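Local coordinates for multidrug resistance protein (Vibrio cholerae, PDB 1YC9) that probably forms the outer membrane channel of a multidrug efflux system, a trimeric tunnel through which toxic compounds could leave the cell, at residues N371-A376 against Q412-N417; I386-Y391 against L399-A404. The protein carries 1 engineered substitution. All coordinates share one frame; numbering follows the deposited sequence.

Contact 1: residues N371-A376 against Q412-N417; sequences NKTEQA and QRALVN
Chi1 of Thr373 is -55°, which sets OG1 beside the backbone N and leaves CG2 opposite that N, aimed at the helix carrying Leu415. Leu415 has CG trans to its N, at chi1 -177°, which carries its two methyls across to Glu374.

The Thr373 methyl lies against the backbone of the facing helix. CG2 of Thr373 is 3.6 Å from Leu415 N. It also touches two beta carbons: Ala414 CB and Leu415 CB each lie 3.9 Å from Thr373 CG2. The methyl thus sits between two successive residues. The hydroxyl of Thr373 is turned back to its own helix, where OG1 is hydrogen-bonded to the carbonyl O of Arg369.

Leu415 meets the aliphatic part of Glu374. CD1 and CD2 of Leu415 are both 3.8 Å from Glu374 CG, so the branched end straddles that methylene. The leucine end comes across the glutamate chain at a slant. Beyond CG the glutamate chain continues extended.

Helices 326-391 and 398-433 form an antiparallel pair in the alpha-helical tunnel of an outer membrane factor. Their local axes approach to 9.0 Å, with 152° between their directions. Residues 371-376 fall in a predicted coiled coil. Thr373 and Leu415 are the closest pair of alpha carbons, 5.9 Å apart from CA to CA. Ala204 of the second subunit also packs on Thr373, while Arg413 makes a salt bridge to Glu205 of the same chain.

Side-chain carbons pack on one another and, at the Thr373 methyl, on the Leu415 backbone. With no hydrogen bond or ion pair across the segments, their fit rests on shape and apolar packing.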
loop_
_atom_site.group_PDB
_atom_site.type_symbol
_atom_site.label_atom_id
_atom_site.label_comp_id
_atom_site.label_asym_id
_atom_site.label_seq_id
_atom_site.Cartn_x
_atom_site.Cartn_y
_atom_site.Cartn_z
ATOM N N ASN A 371 32.829 6.881 -18.680
ATOM C CA ASN A 371 34.125 7.341 -19.186
ATOM C C ASN A 371 35.131 7.551 -18.067
ATOM O O ASN A 371 36.226 6.988 -18.106
ATOM C CB ASN A 371 33.925 8.653 -19.935
ATOM C CG ASN A 371 33.402 8.430 -21.360
ATOM O OD1 ASN A 371 33.303 7.299 -21.805
ATOM N ND2 ASN A 371 33.069 9.527 -22.081
ATOM N N LYS A 372 34.745 8.334 -17.065
ATOM C CA LYS A 372 35.630 8.573 -15.937
ATOM C C LYS A 372 35.893 7.284 -15.172
ATOM O O LYS A 372 37.005 7.050 -14.678
ATOM C CB LYS A 372 35.094 9.659 -15.015
ATOM C CG LYS A 372 34.914 11.047 -15.623
ATOM C CD LYS A 372 36.138 11.655 -16.364
ATOM C CE LYS A 372 37.449 11.610 -15.637
ATOM N NZ LYS A 372 38.659 12.227 -16.448
ATOM N N THR A 373 34.894 6.423 -15.058
ATOM C CA THR A 373 35.102 5.183 -14.320
ATOM C C THR A 373 36.023 4.224 -15.128
ATOM O O THR A 373 36.864 3.550 -14.545
ATOM C CB THR A 373 33.761 4.523 -13.987
ATOM O OG1 THR A 373 32.905 5.451 -13.285
ATOM C CG2 THR A 373 33.981 3.367 -13.034
ATOM N N GLU A 374 35.880 4.199 -16.450
ATOM C CA GLU A 374 36.808 3.445 -17.317
ATOM C C GLU A 374 38.254 3.936 -17.124
ATOM O O GLU A 374 39.184 3.144 -17.064
ATOM C CB GLU A 374 36.450 3.562 -18.815
ATOM C CG GLU A 374 35.320 2.640 -19.257
ATOM C CD GLU A 374 34.793 2.863 -20.681
ATOM O OE1 GLU A 374 34.956 3.959 -21.262
ATOM O OE2 GLU A 374 34.171 1.925 -21.192
ATOM N N GLN A 375 38.428 5.230 -17.084
ATOM C CA GLN A 375 39.733 5.834 -16.840
ATOM C C GLN A 375 40.283 5.406 -15.457
ATOM O O GLN A 375 41.443 5.087 -15.332
ATOM C CB GLN A 375 39.640 7.336 -16.959
ATOM C CG GLN A 375 39.295 7.818 -18.396
ATOM C CD GLN A 375 38.978 9.272 -18.445
ATOM O OE1 GLN A 375 38.099 9.727 -19.226
ATOM N NE2 GLN A 375 39.642 10.026 -17.631
ATOM N N ALA A 376 39.447 5.371 -14.414
ATOM C CA ALA A 376 39.922 4.914 -13.118
ATOM C C ALA A 376 40.337 3.445 -13.198
ATOM O O ALA A 376 41.356 3.086 -12.650
ATOM C CB ALA A 376 38.841 5.102 -12.021
ATOM N N GLN A 412 36.524 -1.612 -11.074
ATOM C CA GLN A 412 35.981 -2.578 -11.993
ATOM C C GLN A 412 34.535 -2.879 -11.650
ATOM O O GLN A 412 33.712 -3.001 -12.523
ATOM C CB GLN A 412 36.780 -3.880 -11.968
ATOM C CG GLN A 412 38.102 -3.807 -12.667
ATOM C CD GLN A 412 38.905 -5.102 -12.490
ATOM O OE1 GLN A 412 38.867 -5.766 -11.411
ATOM N NE2 GLN A 412 39.632 -5.472 -13.539
ATOM N N ARG A 413 34.227 -3.004 -10.364
ATOM C CA ARG A 413 32.854 -3.247 -9.974
ATOM C C ARG A 413 31.974 -2.046 -10.276
ATOM O O ARG A 413 30.850 -2.224 -10.764
ATOM C CB ARG A 413 32.807 -3.635 -8.516
ATOM C CG ARG A 413 33.352 -5.033 -8.417
ATOM C CD ARG A 413 33.224 -5.630 -7.075
ATOM N NE ARG A 413 31.878 -6.170 -6.868
ATOM C CZ ARG A 413 31.444 -6.549 -5.663
ATOM N NH1 ARG A 413 32.276 -6.451 -4.633
ATOM N NH2 ARG A 413 30.213 -7.024 -5.485
ATOM N N ALA A 414 32.485 -0.849 -10.003
ATOM C CA ALA A 414 31.765 0.391 -10.309
ATOM C C ALA A 414 31.469 0.448 -11.780
ATOM O O ALA A 414 30.372 0.773 -12.194
ATOM C CB ALA A 414 32.543 1.612 -9.835
ATOM N N LEU A 415 32.455 0.109 -12.596
ATOM C CA LEU A 415 32.236 0.087 -14.043
ATOM C C LEU A 415 31.188 -0.880 -14.499
ATOM O O LEU A 415 30.324 -0.515 -15.284
ATOM C CB LEU A 415 33.558 -0.155 -14.769
ATOM C CG LEU A 415 33.460 -0.131 -16.288
ATOM C CD1 LEU A 415 32.833 1.152 -16.800
ATOM C CD2 LEU A 415 34.871 -0.318 -16.861
ATOM N N VAL A 416 31.239 -2.121 -14.018
ATOM C CA VAL A 416 30.271 -3.148 -14.385
ATOM C C VAL A 416 28.879 -2.654 -13.953
ATOM O O VAL A 416 27.905 -2.851 -14.649
ATOM C CB VAL A 416 30.630 -4.480 -13.669
ATOM C CG1 VAL A 416 29.423 -5.274 -13.272
ATOM C CG2 VAL A 416 31.615 -5.302 -14.505
ATOM N N ASN A 417 28.775 -2.026 -12.783
ATOM C CA ASN A 417 27.468 -1.562 -12.358
ATOM C C ASN A 417 26.910 -0.431 -13.261
ATOM O O ASN A 417 25.681 -0.338 -13.458
ATOM C CB ASN A 417 27.493 -1.114 -10.916
ATOM C CG ASN A 417 27.710 -2.261 -9.958
ATOM O OD1 ASN A 417 28.177 -2.074 -8.806
ATOM N ND2 ASN A 417 27.391 -3.428 -10.396
#

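Contact 2: residues I386-Y391 against L399-A404; sequences IATNRY and LDVLVA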
loop_
_atom_site.group_PDB
_atom_site.type_symbol
_atom_site.label_atom_id
_atom_site.label_comp_id
_atom_site.label_asym_id
_atom_site.label_seq_id
_atom_site.Cartn_x
_atom_site.Cartn_y
_atom_site.Cartn_z
ATOM N N ILE A 386 52.472 -2.038 -12.602
ATOM C CA ILE A 386 53.745 -1.504 -12.182
ATOM C C ILE A 386 54.084 -1.973 -10.771
ATOM O O ILE A 386 55.223 -2.303 -10.498
ATOM C CB ILE A 386 53.785 0.027 -12.273
ATOM C CG1 ILE A 386 53.878 0.465 -13.726
ATOM C CG2 ILE A 386 54.937 0.588 -11.526
ATOM C CD1 ILE A 386 53.198 1.746 -14.014
ATOM N N ALA A 387 53.094 -1.997 -9.870
ATOM C CA ALA A 387 53.358 -2.381 -8.490
ATOM C C ALA A 387 53.792 -3.839 -8.420
ATOM O O ALA A 387 54.665 -4.170 -7.620
ATOM C CB ALA A 387 52.092 -2.152 -7.613
ATOM N N THR A 388 53.196 -4.699 -9.237
ATOM C CA THR A 388 53.520 -6.112 -9.156
ATOM C C THR A 388 54.850 -6.429 -9.880
ATOM O O THR A 388 55.583 -7.303 -9.439
ATOM C CB THR A 388 52.424 -7.031 -9.711
ATOM O OG1 THR A 388 52.229 -6.801 -11.104
ATOM C CG2 THR A 388 51.014 -6.751 -9.078
ATOM N N ASN A 389 55.129 -5.751 -11.000
ATOM C CA ASN A 389 56.444 -5.882 -11.667
ATOM C C ASN A 389 57.521 -5.499 -10.699
ATOM O O ASN A 389 58.436 -6.292 -10.443
ATOM C CB ASN A 389 56.550 -4.985 -12.898
ATOM C CG ASN A 389 55.806 -5.523 -14.077
ATOM O OD1 ASN A 389 55.587 -6.714 -14.201
ATOM N ND2 ASN A 389 55.414 -4.625 -14.986
ATOM N N ARG A 390 57.385 -4.318 -10.105
ATOM C CA ARG A 390 58.298 -3.845 -9.083
ATOM C C ARG A 390 58.390 -4.815 -7.902
ATOM O O ARG A 390 59.463 -4.967 -7.276
ATOM C CB ARG A 390 57.910 -2.450 -8.566
ATOM C CG ARG A 390 58.348 -1.290 -9.459
ATOM C CD ARG A 390 57.784 0.075 -9.064
ATOM N NE ARG A 390 58.521 0.752 -8.000
ATOM C CZ ARG A 390 59.755 1.264 -8.115
ATOM N NH1 ARG A 390 60.455 1.173 -9.252
ATOM N NH2 ARG A 390 60.300 1.874 -7.070
ATOM N N TYR A 391 57.271 -5.450 -7.561
ATOM C CA TYR A 391 57.307 -6.426 -6.475
ATOM C C TYR A 391 58.083 -7.685 -6.924
ATOM O O TYR A 391 58.948 -8.148 -6.247
ATOM C CB TYR A 391 55.895 -6.783 -5.970
ATOM C CG TYR A 391 55.957 -7.636 -4.732
ATOM C CD1 TYR A 391 56.169 -7.078 -3.496
ATOM C CD2 TYR A 391 55.866 -9.015 -4.821
ATOM C CE1 TYR A 391 56.267 -7.881 -2.346
ATOM C CE2 TYR A 391 55.974 -9.823 -3.687
ATOM C CZ TYR A 391 56.168 -9.249 -2.454
ATOM O OH TYR A 391 56.266 -10.055 -1.323
ATOM N N LEU A 399 52.358 -3.770 0.253
ATOM C CA LEU A 399 51.352 -2.752 0.475
ATOM C C LEU A 399 50.973 -1.999 -0.805
ATOM O O LEU A 399 49.799 -1.713 -1.032
ATOM C CB LEU A 399 51.835 -1.720 1.458
ATOM C CG LEU A 399 50.954 -1.375 2.643
ATOM C CD1 LEU A 399 51.096 0.087 2.927
ATOM C CD2 LEU A 399 49.480 -1.776 2.475
ATOM N N ASP A 400 51.967 -1.674 -1.637
ATOM C CA ASP A 400 51.661 -0.991 -2.890
ATOM C C ASP A 400 50.788 -1.844 -3.759
ATOM O O ASP A 400 49.878 -1.346 -4.423
ATOM C CB ASP A 400 52.918 -0.578 -3.641
ATOM C CG ASP A 400 53.805 0.279 -2.822
ATOM O OD1 ASP A 400 53.324 1.204 -2.123
ATOM O OD2 ASP A 400 55.033 0.092 -2.793
ATOM N N VAL A 401 51.067 -3.146 -3.761
ATOM C CA VAL A 401 50.281 -4.097 -4.488
ATOM C C VAL A 401 48.846 -4.178 -3.914
ATOM O O VAL A 401 47.885 -4.119 -4.661
ATOM C CB VAL A 401 50.936 -5.462 -4.512
ATOM C CG1 VAL A 401 50.011 -6.451 -5.095
ATOM C CG2 VAL A 401 52.281 -5.400 -5.333
ATOM N N LEU A 402 48.718 -4.311 -2.602
ATOM C CA LEU A 402 47.395 -4.414 -1.985
ATOM C C LEU A 402 46.520 -3.213 -2.341
ATOM O O LEU A 402 45.363 -3.389 -2.658
ATOM C CB LEU A 402 47.565 -4.532 -0.492
ATOM C CG LEU A 402 46.348 -4.538 0.427
ATOM C CD1 LEU A 402 46.645 -5.374 1.660
ATOM C CD2 LEU A 402 45.987 -3.140 0.848
ATOM N N VAL A 403 47.083 -2.008 -2.269
ATOM C CA VAL A 403 46.357 -0.766 -2.493
ATOM C C VAL A 403 45.896 -0.684 -3.922
ATOM O O VAL A 403 44.744 -0.353 -4.193
ATOM C CB VAL A 403 47.172 0.456 -2.044
ATOM C CG1 VAL A 403 46.572 1.757 -2.514
ATOM C CG2 VAL A 403 47.333 0.463 -0.526
ATOM N N ALA A 404 46.778 -1.050 -4.851
ATOM C CA ALA A 404 46.425 -1.079 -6.240
ATOM C C ALA A 404 45.378 -2.131 -6.587
ATOM O O ALA A 404 44.495 -1.882 -7.363
ATOM C CB ALA A 404 47.707 -1.277 -7.102
#
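Val401 meets the facing helix with both methyls. Its chi1 of 172° puts CG1 anti to the backbone N and CG2 beside that N. CG2 lies against the backbone around Ala387, and CG1 comes nearest to the methyl of Thr388. The closest approach is from Val401 CG2 to the carbonyl O of Ala387, at 3.5 Å. That oxygen already accepts the helical bond from the N of Tyr391, so the methyl packs beside a carbonyl engaged in its own helix.

The side chain of Ala387 faces the other helix. Its CB is 4.0 Å from Val401 CG2 and equally 4.0 Å from Asp400 O. Thr388 meets Val401 at about a right angle, with Thr388 CG2 4.1 Å from Val401 CG1. Chi1 of Thr388, 63°, sets OG1 between the backbone N and the carbonyl carbon, where it bonds to His385 O, and leaves CG2 on the side of Val401.

These residues join the ends of two antiparallel helices in a helical hairpin. Helix 326-391 ends here, and helix 398-433 starts after a short connection. The local axes are 8.7 Å apart and their directions differ by 158°. The hairpin belongs to the alpha-helical tunnel of the outer membrane factor fold, at the end remote from the beta strands.

Tyr391 CB is 3.9 Å from Val401 CG2, and the same methyl approaches the ring obliquely. The ring itself packs on Leu177 and Leu178 of helix 117-183 and makes a cation-pi contact with Arg181. On the other helix, Leu399 packs against Leu399 of both the second and the third subunit, and Leu402 touches Val403 of the third.

Overall arrangement
Contacts 1 and 2 pair the same two helices, 326-391 and 398-433. Their centres are 20 Å apart, and their nearest atoms are about 8 Å from each other without touching. Along the chain the order is 371-376, 386-391, 399-404 and 412-417, so contact 2 falls between the two halves of contact 1. It lies nearer the turn of the hairpin, 52 Å from the centre of the chain; contact 1 lies 34 Å from it. Both sit on the same side of that centre and reach the second subunit. The helix pair therefore stays associated toward its tip while also contributing to the trimeric tunnel.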